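Local atomic coordinates of CT009 (PDB entry 4GQM), a protein that is of unknown function but carries a helix-turn-helix domain, consistent with DNA binding, and was crystallised as a sub-domain-swapped dimer. Residues Lys9-Leu14 and Gly49-Leu54. Residues are numbered along the deposited sequence; the frame is centred on the assembly and turned at random.
Sequences KELLHL and GHLGKL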
loop_
_atom_site.group_PDB
_atom_site.type_symbol
_atom_site.label_atom_id
_atom_site.label_comp_id
_atom_site.label_asym_id
_atom_site.label_seq_id
_atom_site.Cartn_x
_atom_site.Cartn_y
_atom_site.Cartn_z
ATOM N N LYS A 9 20.939 -6.062 0.248
ATOM C CA LYS A 9 21.406 -7.430 0.368
ATOM C C LYS A 9 20.364 -8.251 1.148
ATOM O O LYS A 9 20.033 -9.382 0.778
ATOM C CB LYS A 9 22.779 -7.451 1.063
ATOM C CG LYS A 9 23.380 -8.835 1.304
ATOM C CD LYS A 9 24.712 -8.691 2.064
ATOM C CE LYS A 9 25.443 -9.994 2.274
ATOM N NZ LYS A 9 25.787 -10.605 0.966
ATOM N N GLU A 10 19.862 -7.705 2.238
ATOM C CA GLU A 10 18.824 -8.393 2.994
ATOM C C GLU A 10 17.577 -8.601 2.147
ATOM O O GLU A 10 16.961 -9.664 2.216
ATOM C CB GLU A 10 18.402 -7.643 4.238
ATOM C CG GLU A 10 19.388 -7.774 5.418
ATOM C CD GLU A 10 18.837 -7.193 6.683
ATOM O OE1 GLU A 10 17.734 -6.575 6.653
ATOM O OE2 GLU A 10 19.520 -7.321 7.729
ATOM N N LEU A 11 17.128 -7.578 1.386
ATOM C CA LEU A 11 15.901 -7.743 0.591
ATOM C C LEU A 11 16.059 -8.849 -0.425
ATOM O O LEU A 11 15.115 -9.603 -0.671
ATOM C CB LEU A 11 15.548 -6.427 -0.114
ATOM C CG LEU A 11 14.963 -5.372 0.801
ATOM C CD1 LEU A 11 14.899 -4.045 0.072
ATOM C CD2 LEU A 11 13.562 -5.753 1.297
ATOM N N LEU A 12 17.232 -8.976 -1.042
ATOM C CA LEU A 12 17.451 -10.073 -2.001
ATOM C C LEU A 12 17.341 -11.432 -1.293
ATOM O O LEU A 12 16.708 -12.361 -1.791
ATOM C CB LEU A 12 18.828 -9.938 -2.672
ATOM C CG LEU A 12 18.992 -8.871 -3.748
ATOM C CD1 LEU A 12 20.459 -8.766 -4.161
ATOM C CD2 LEU A 12 18.138 -9.223 -4.923
ATOM N N HIS A 13 17.957 -11.546 -0.120
ATOM C CA HIS A 13 17.929 -12.781 0.626
ATOM C C HIS A 13 16.501 -13.139 1.051
ATOM O O HIS A 13 16.049 -14.270 0.902
ATOM C CB HIS A 13 18.850 -12.648 1.841
ATOM C CG HIS A 13 18.858 -13.864 2.704
ATOM N ND1 HIS A 13 18.070 -13.985 3.817
ATOM C CD2 HIS A 13 19.550 -15.021 2.609
ATOM C CE1 HIS A 13 18.279 -15.160 4.387
ATOM N NE2 HIS A 13 19.158 -15.812 3.658
ATOM N N LEU A 14 15.785 -12.139 1.558
ATOM C CA LEU A 14 14.430 -12.329 1.984
ATOM C C LEU A 14 13.565 -12.795 0.806
ATOM O O LEU A 14 12.739 -13.708 0.927
ATOM C CB LEU A 14 13.930 -11.002 2.565
ATOM C CG LEU A 14 12.521 -10.961 3.072
ATOM C CD1 LEU A 14 12.301 -12.045 4.115
ATOM C CD2 LEU A 14 12.295 -9.597 3.641
ATOM N N GLY A 49 13.220 -8.571 -4.261
ATOM C CA GLY A 49 13.874 -7.713 -3.275
ATOM C C GLY A 49 14.016 -6.288 -3.742
ATOM O O GLY A 49 15.024 -5.629 -3.499
ATOM N N HIS A 50 12.962 -5.759 -4.391
ATOM C CA HIS A 50 13.040 -4.445 -5.015
ATOM C C HIS A 50 12.397 -3.373 -4.138
ATOM O O HIS A 50 11.163 -3.218 -4.111
ATOM C CB HIS A 50 12.436 -4.498 -6.409
ATOM C CG HIS A 50 12.819 -3.328 -7.239
ATOM N ND1 HIS A 50 12.427 -2.040 -6.945
ATOM C CD2 HIS A 50 13.608 -3.248 -8.328
ATOM C CE1 HIS A 50 12.950 -1.214 -7.829
ATOM N NE2 HIS A 50 13.677 -1.922 -8.677
ATOM N N LEU A 51 13.206 -2.617 -3.420
ATOM C CA LEU A 51 12.708 -1.628 -2.468
ATOM C C LEU A 51 11.835 -0.578 -3.135
ATOM O O LEU A 51 10.769 -0.224 -2.616
ATOM C CB LEU A 51 13.852 -0.931 -1.729
ATOM C CG LEU A 51 13.435 0.005 -0.618
ATOM C CD1 LEU A 51 12.661 -0.678 0.476
ATOM C CD2 LEU A 51 14.654 0.756 -0.025
ATOM N N GLY A 52 12.291 -0.022 -4.240
ATOM C CA GLY A 52 11.529 1.011 -4.917
ATOM C C GLY A 52 10.154 0.536 -5.306
ATOM O O GLY A 52 9.166 1.283 -5.147
ATOM N N LYS A 53 10.029 -0.657 -5.855
ATOM C CA LYS A 53 8.715 -1.141 -6.236
ATOM C C LYS A 53 7.822 -1.352 -5.038
ATOM O O LYS A 53 6.595 -1.301 -5.172
ATOM C CB LYS A 53 8.824 -2.428 -7.077
ATOM C CG LYS A 53 9.342 -2.195 -8.456
ATOM C CD LYS A 53 9.626 -3.507 -9.194
ATOM C CE LYS A 53 10.348 -3.193 -10.501
ATOM N NZ LYS A 53 10.648 -4.359 -11.319
ATOM N N LEU A 54 8.408 -1.649 -3.876
ATOM C CA LEU A 54 7.634 -1.856 -2.655
ATOM C C LEU A 54 7.173 -0.580 -1.976
ATOM O O LEU A 54 6.077 -0.532 -1.431
ATOM C CB LEU A 54 8.478 -2.692 -1.689
ATOM C CG LEU A 54 8.753 -4.135 -2.087
ATOM C CD1 LEU A 54 9.818 -4.793 -1.206
ATOM C CD2 LEU A 54 7.480 -4.950 -2.069
#
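L11 reaches from helix 2-24 across the turn at G49 to L51, at the start of helix 51-55. Its CD1 methyl meets CB of L51 at 3.7 Å, and the two side chains pass at a slant. In L11, CG stands anti to the carbonyl carbon (chi1 -75°), which sends the branched end past G49 toward the next helix. L51 brings its CD1 within 4.1 Å of CD1 of L11; the same side chain also packs on L100 and L103 of helix 83-104.

The backbones also meet: CA of G49 sits 3.4 Å from the carbonyl O of L11. A side-chain-to-backbone contact adds to this, CB of L11 lying 3.5 Å from O of G49. G49 ends helix 40-48 in a Schellman motif with positive phi (64°); with no side chain, its CA can lie directly on the carbonyl O of L11. In this way the turn between helices 40-48 and 51-55 of the helix-turn-helix domain packs on helix 2-24.

Polar order lies within the turn: H50 is the N-cap of helix 51-55, its ND1 accepting from N of K53 at 3.0 Å, with that N tilted 22° out of the ring plane. CG of K53 sits over one face of the same imidazole, toward its rim.

In the second subunit, E10 OE1 accepts from N of V85. Between these two segments, then, one leucine pair touches by methyl and methylene, G49 lets its backbone lie against helix 2-24, and V85 and I88 of the second subunit extend the apolar cluster around L11 and L51.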